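Local coordinates for tail fiber protein (Pseudomonas aeruginosa, PDB 6CL6) that probably serves as the trimeric receptor-binding fiber of the R2 pyocin, a contractile injection system, recognising the surface of target bacteria, at residues T54-T60 and F72-F78; Q82-Q88 and P109-W114. One frame throughout, in Å; residues are numbered along the deposited sequence.

Contact 1. Residues T54-T60 and F72-F78; sequences TVPLMLT and FYIQSMF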
loop_
_atom_site.group_PDB
_atom_site.type_symbol
_atom_site.label_atom_id
_atom_site.label_comp_id
_atom_site.label_asym_id
_atom_site.label_seq_id
_atom_site.Cartn_x
_atom_site.Cartn_y
_atom_site.Cartn_z
ATOM N N THR A 54 15.017 68.438 35.467
ATOM C CA THR A 54 16.264 69.132 35.706
ATOM C C THR A 54 16.978 68.626 36.945
ATOM O O THR A 54 17.992 69.204 37.324
ATOM C CB THR A 54 16.051 70.661 35.864
ATOM O OG1 THR A 54 15.279 70.873 37.058
ATOM C CG2 THR A 54 15.361 71.249 34.691
ATOM N N VAL A 55 16.461 67.595 37.608
ATOM C CA VAL A 55 17.128 66.983 38.748
ATOM C C VAL A 55 17.364 65.517 38.407
ATOM O O VAL A 55 16.625 64.942 37.584
ATOM C CB VAL A 55 16.302 67.150 40.025
ATOM C CG1 VAL A 55 16.160 68.633 40.354
ATOM C CG2 VAL A 55 14.918 66.507 39.858
ATOM N N PRO A 56 18.366 64.874 39.006
ATOM C CA PRO A 56 18.752 63.546 38.534
ATOM C C PRO A 56 17.874 62.421 39.009
ATOM O O PRO A 56 18.018 61.315 38.497
ATOM C CB PRO A 56 20.182 63.389 39.056
ATOM C CG PRO A 56 20.289 64.333 40.214
ATOM C CD PRO A 56 19.387 65.492 39.876
ATOM N N LEU A 57 16.914 62.673 39.892
ATOM C CA LEU A 57 15.987 61.655 40.347
ATOM C C LEU A 57 14.629 62.296 40.622
ATOM O O LEU A 57 14.540 63.328 41.285
ATOM C CB LEU A 57 16.547 60.941 41.595
ATOM C CG LEU A 57 15.696 59.818 42.169
ATOM C CD1 LEU A 57 15.644 58.642 41.279
ATOM C CD2 LEU A 57 16.200 59.406 43.503
ATOM N N MET A 58 13.578 61.713 40.047
ATOM C CA MET A 58 12.210 62.068 40.373
ATOM C C MET A 58 11.381 60.785 40.391
ATOM O O MET A 58 11.832 59.707 39.962
ATOM C CB MET A 58 11.609 63.057 39.382
ATOM C CG MET A 58 11.569 62.513 37.963
ATOM S SD MET A 58 10.898 63.686 36.770
ATOM C CE MET A 58 11.877 65.148 37.087
ATOM N N LEU A 59 10.176 60.899 40.938
ATOM C CA LEU A 59 9.174 59.835 40.952
ATOM C C LEU A 59 7.887 60.427 40.388
ATOM O O LEU A 59 7.435 61.468 40.863
ATOM C CB LEU A 59 8.915 59.301 42.349
ATOM C CG LEU A 59 7.737 58.332 42.605
ATOM C CD1 LEU A 59 7.956 56.998 41.916
ATOM C CD2 LEU A 59 7.535 58.143 44.091
ATOM N N THR A 60 7.311 59.789 39.369
ATOM C CA THR A 60 6.176 60.414 38.727
ATOM C C THR A 60 5.361 59.361 37.998
ATOM O O THR A 60 5.892 58.357 37.535
ATOM C CB THR A 60 6.622 61.513 37.749
ATOM O OG1 THR A 60 5.505 62.073 37.088
ATOM C CG2 THR A 60 7.613 60.982 36.753
ATOM N N PHE A 72 6.839 55.665 38.095
ATOM C CA PHE A 72 8.202 55.199 37.892
ATOM C C PHE A 72 9.183 56.181 38.520
ATOM O O PHE A 72 9.036 57.414 38.366
ATOM C CB PHE A 72 8.543 55.036 36.379
ATOM C CG PHE A 72 8.022 53.769 35.776
ATOM C CD1 PHE A 72 6.669 53.561 35.602
ATOM C CD2 PHE A 72 8.914 52.730 35.456
ATOM C CE1 PHE A 72 6.194 52.358 35.066
ATOM C CE2 PHE A 72 8.444 51.531 34.924
ATOM C CZ PHE A 72 7.093 51.356 34.731
ATOM N N TYR A 73 10.220 55.627 39.164
ATOM C CA TYR A 73 11.419 56.399 39.470
ATOM C C TYR A 73 12.162 56.671 38.181
ATOM O O TYR A 73 12.356 55.758 37.362
ATOM C CB TYR A 73 12.340 55.640 40.418
ATOM C CG TYR A 73 11.749 55.255 41.736
ATOM C CD1 TYR A 73 11.105 54.043 41.904
ATOM C CD2 TYR A 73 11.907 56.080 42.835
ATOM C CE1 TYR A 73 10.591 53.712 43.156
ATOM C CE2 TYR A 73 11.434 55.747 44.051
ATOM C CZ TYR A 73 10.771 54.581 44.209
ATOM O OH TYR A 73 10.294 54.285 45.481
ATOM N N ILE A 74 12.553 57.921 37.966
ATOM C CA ILE A 74 13.209 58.308 36.725
ATOM C C ILE A 74 14.513 58.965 37.093
ATOM O O ILE A 74 14.518 60.059 37.669
ATOM C CB ILE A 74 12.335 59.233 35.852
ATOM C CG1 ILE A 74 11.017 58.501 35.467
ATOM C CG2 ILE A 74 13.110 59.632 34.616
ATOM C CD1 ILE A 74 10.213 59.168 34.402
ATOM N N GLN A 75 15.612 58.290 36.771
ATOM C CA GLN A 75 16.942 58.885 36.867
ATOM C C GLN A 75 17.232 59.684 35.604
ATOM O O GLN A 75 16.889 59.258 34.501
ATOM C CB GLN A 75 18.028 57.826 37.053
ATOM C CG GLN A 75 17.861 56.875 38.187
ATOM C CD GLN A 75 18.871 55.746 38.096
ATOM O OE1 GLN A 75 20.069 55.970 38.199
ATOM N NE2 GLN A 75 18.382 54.533 37.851
ATOM N N SER A 76 17.890 60.826 35.767
ATOM C CA SER A 76 18.273 61.646 34.615
ATOM C C SER A 76 19.748 61.988 34.687
ATOM O O SER A 76 20.258 62.307 35.758
ATOM C CB SER A 76 17.474 62.937 34.561
ATOM O OG SER A 76 16.116 62.670 34.337
ATOM N N MET A 77 20.404 61.941 33.538
ATOM C CA MET A 77 21.785 62.354 33.357
ATOM C C MET A 77 21.793 63.374 32.226
ATOM O O MET A 77 21.136 63.170 31.205
ATOM C CB MET A 77 22.668 61.163 33.024
ATOM C CG MET A 77 22.801 60.146 34.120
ATOM S SD MET A 77 23.273 58.543 33.490
ATOM C CE MET A 77 21.726 57.954 32.850
ATOM N N PHE A 78 22.546 64.456 32.407
ATOM C CA PHE A 78 22.458 65.644 31.597
ATOM C C PHE A 78 23.774 66.079 30.960
ATOM O O PHE A 78 24.844 65.920 31.527
ATOM C CB PHE A 78 21.985 66.838 32.456
ATOM C CG PHE A 78 20.693 66.588 33.209
ATOM C CD1 PHE A 78 19.491 66.592 32.558
ATOM C CD2 PHE A 78 20.718 66.392 34.585
ATOM C CE1 PHE A 78 18.313 66.392 33.239
ATOM C CE2 PHE A 78 19.551 66.191 35.265
ATOM C CZ PHE A 78 18.357 66.183 34.615
HETATM O O HOH W 1 15.048 62.691 36.762
#
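T54 C lies 3.6 Å from F78 CZ. V55 turns its side chain away but leaves its carbonyl at the edge of that ring. V55 O also takes a hydrogen bond of 2.9 Å from water 1. The same water donates to I74 O at 2.8 Å and is hydrogen-bonded to S76 OG at 2.6 Å, so it bridges V55 of the incoming loop to I74 and S76, beside the direct P56 O and M58 N bonds. S76 OG has a further partner in Q88. P56 has no amide hydrogen, yet its O accepts from S76 N at 2.8 Å. L57 and Q75 form a non-hydrogen-bonded antiparallel pair. M58 and I74 are a hydrogen-bonded pair: M58 N to I74 O is 3.0 Å and I74 N to M58 O is 2.8 Å. M58 CG packs 4.0 Å from I74 CB. L59 sets its CD1 over the face of the Y73 ring, a CH-pi contact 4.0 Å from the centroid. T60 and F72 pair through T60 N to F72 O at 3.1 Å and F72 N to T60 O at 2.9 Å. This is a beta hairpin at one edge of this chain's antiparallel sheet. Backbone hydrogen bonds hold the two strands together. L57, L59, Y73 and Q75 on one face meet a third subunit, while M58 and I74 on the other pack within the chain.

Contact 2. Residues Q82-Q88 and P109-W114; sequences QNGNASQ and PSIREW
W114 (chi1 m, chi2 98°) lays its indole beside A86 and Q88, with W114 CH2 3.9 Å from A86 CB and 3.4 Å from Q88 CD. W114 NE1 is hydrogen-bonded to N51 O. R112 is extended (chi1 m, chi2 and chi3 t) and reaches the turn before strand 85-92. R112 NE donates to G84 O at 2.8 Å. R112 NH2 makes weak hydrogen bonds to G84 O at 3.1 Å and Q82 O at 3.0 Å. R112 NH1 is hydrogen-bonded to N51 O and A53 O. The arginine thus ties the irregular 109-114 segment to the turn joining strands 72-79 and 85-92 of the antiparallel sheet. G84 (phi/psi -100/-148) sits opposite P109, CA to CA 4.4 Å. A CB on G84 would come tight against P109 CB. P109 CB is 3.5 Å from both N85 N and N85 OD1. Water 2 donates to N85 OD1 at 2.6 Å and P109 O at 2.8 Å. N85 OD1 also accepts from A106 N.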
loop_
_atom_site.group_PDB
_atom_site.type_symbol
_atom_site.label_atom_id
_atom_site.label_comp_id
_atom_site.label_asym_id
_atom_site.label_seq_id
_atom_site.Cartn_x
_atom_site.Cartn_y
_atom_site.Cartn_z
ATOM N N GLN A 82 21.603 71.049 33.197
ATOM C CA GLN A 82 20.386 70.334 33.561
ATOM C C GLN A 82 19.200 70.693 32.680
ATOM O O GLN A 82 18.161 70.025 32.785
ATOM C CB GLN A 82 20.044 70.574 35.044
ATOM C CG GLN A 82 19.535 71.957 35.384
ATOM C CD GLN A 82 20.611 73.019 35.423
ATOM O OE1 GLN A 82 21.815 72.752 35.318
ATOM N NE2 GLN A 82 20.174 74.264 35.597
ATOM N N ASN A 83 19.322 71.724 31.808
ATOM C CA ASN A 83 18.273 72.007 30.826
ATOM C C ASN A 83 18.515 71.372 29.469
ATOM O O ASN A 83 17.672 71.518 28.567
ATOM C CB ASN A 83 18.140 73.504 30.629
ATOM C CG ASN A 83 17.749 74.220 31.881
ATOM O OD1 ASN A 83 16.789 73.825 32.567
ATOM N ND2 ASN A 83 18.519 75.240 32.223
ATOM N N GLY A 84 19.609 70.645 29.303
ATOM C CA GLY A 84 20.100 70.255 27.988
ATOM C C GLY A 84 19.736 68.834 27.597
ATOM O O GLY A 84 18.656 68.327 27.925
ATOM N N ASN A 85 20.626 68.208 26.825
ATOM C CA ASN A 85 20.430 66.832 26.440
ATOM C C ASN A 85 20.380 65.949 27.679
ATOM O O ASN A 85 20.946 66.282 28.739
ATOM C CB ASN A 85 21.534 66.369 25.501
ATOM C CG ASN A 85 21.531 67.093 24.196
ATOM O OD1 ASN A 85 20.474 67.412 23.622
ATOM N ND2 ASN A 85 22.753 67.366 23.682
ATOM N N ALA A 86 19.725 64.797 27.536
ATOM C CA ALA A 86 19.591 63.918 28.692
ATOM C C ALA A 86 19.376 62.462 28.316
ATOM O O ALA A 86 18.804 62.136 27.285
ATOM C CB ALA A 86 18.416 64.386 29.592
ATOM N N SER A 87 19.816 61.598 29.212
ATOM C CA SER A 87 19.473 60.184 29.203
ATOM C C SER A 87 18.656 59.905 30.447
ATOM O O SER A 87 18.933 60.473 31.499
ATOM C CB SER A 87 20.752 59.346 29.185
ATOM O OG SER A 87 20.498 58.017 29.491
ATOM N N GLN A 88 17.624 59.073 30.312
ATOM C CA GLN A 88 16.779 58.716 31.433
ATOM C C GLN A 88 16.560 57.220 31.544
ATOM O O GLN A 88 16.378 56.512 30.542
ATOM C CB GLN A 88 15.412 59.418 31.348
ATOM C CG GLN A 88 15.497 60.893 31.586
ATOM C CD GLN A 88 14.120 61.515 31.614
ATOM O OE1 GLN A 88 13.178 61.019 30.964
ATOM N NE2 GLN A 88 13.987 62.584 32.376
ATOM N N PRO A 109 20.313 71.937 22.689
ATOM C CA PRO A 109 19.958 70.894 23.675
ATOM C C PRO A 109 18.799 71.283 24.547
ATOM O O PRO A 109 18.137 70.379 25.064
ATOM C CB PRO A 109 21.258 70.706 24.479
ATOM C CG PRO A 109 22.080 71.934 24.209
ATOM C CD PRO A 109 21.725 72.352 22.811
ATOM N N SER A 110 18.528 72.585 24.709
ATOM C CA SER A 110 17.430 73.059 25.544
ATOM C C SER A 110 16.076 72.920 24.881
ATOM O O SER A 110 15.052 73.093 25.563
ATOM C CB SER A 110 17.625 74.542 25.949
ATOM O OG SER A 110 18.728 74.728 26.815
ATOM N N ILE A 111 16.025 72.613 23.581
ATOM C CA ILE A 111 14.744 72.344 22.923
ATOM C C ILE A 111 14.662 70.836 22.710
ATOM O O ILE A 111 14.976 70.325 21.629
ATOM C CB ILE A 111 14.601 73.131 21.604
ATOM C CG1 ILE A 111 14.759 74.637 21.844
ATOM C CG2 ILE A 111 13.255 72.820 20.981
ATOM C CD1 ILE A 111 15.265 75.397 20.647
ATOM N N ARG A 112 14.269 70.110 23.758
ATOM C CA ARG A 112 14.459 68.664 23.802
ATOM C C ARG A 112 13.633 67.945 22.740
ATOM O O ARG A 112 12.545 68.373 22.345
ATOM C CB ARG A 112 14.086 68.149 25.183
ATOM C CG ARG A 112 15.107 68.580 26.199
ATOM C CD ARG A 112 14.804 68.104 27.542
ATOM N NE ARG A 112 15.939 68.345 28.426
ATOM C CZ ARG A 112 15.869 68.347 29.751
ATOM N NH1 ARG A 112 14.729 68.128 30.355
ATOM N NH2 ARG A 112 16.964 68.593 30.462
ATOM N N GLU A 113 14.189 66.849 22.260
ATOM C CA GLU A 113 13.527 65.944 21.321
ATOM C C GLU A 113 13.677 64.547 21.906
ATOM O O GLU A 113 14.698 63.898 21.695
ATOM C CB GLU A 113 14.165 66.028 19.939
ATOM C CG GLU A 113 14.006 67.407 19.292
ATOM C CD GLU A 113 14.670 67.467 17.922
ATOM O OE1 GLU A 113 14.748 66.407 17.256
ATOM O OE2 GLU A 113 15.133 68.551 17.530
ATOM N N TRP A 114 12.664 64.089 22.640
ATOM C CA TRP A 114 12.734 62.816 23.341
ATOM C C TRP A 114 12.453 61.667 22.386
ATOM O O TRP A 114 11.535 61.739 21.568
ATOM C CB TRP A 114 11.732 62.780 24.478
ATOM C CG TRP A 114 12.114 63.682 25.622
ATOM C CD1 TRP A 114 11.647 64.944 25.860
ATOM C CD2 TRP A 114 13.038 63.386 26.646
ATOM N NE1 TRP A 114 12.252 65.450 26.982
ATOM C CE2 TRP A 114 13.107 64.510 27.487
ATOM C CE3 TRP A 114 13.842 62.282 26.935
ATOM C CZ2 TRP A 114 13.932 64.546 28.602
ATOM C CZ3 TRP A 114 14.662 62.316 28.047
ATOM C CH2 TRP A 114 14.693 63.437 28.866
HETATM O O HOH W 2 17.911 67.720 24.209
#

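Contacts 1 and 2 lie 12 Å apart, centre to centre, and both reach the same antiparallel sheet, contact 2 through strand 85-92. Strand 72-79 is the second strand of contact 1 and the sheet neighbour of strand 85-92. M77 O and S87 N, 2.9 Å apart, probably form a hydrogen bond between these strands. S76 OG to Q88 NE2, also 2.9 Å, is another probable one. T54 O packs 3.4 Å from Q82 CB. F78 is shared as well, since A86 and R112 of contact 2 pack on it. Both contacts touch the second subunit. The iron-binding H243 and H245 and the calcium-binding D309 and G358 come much later in the chain.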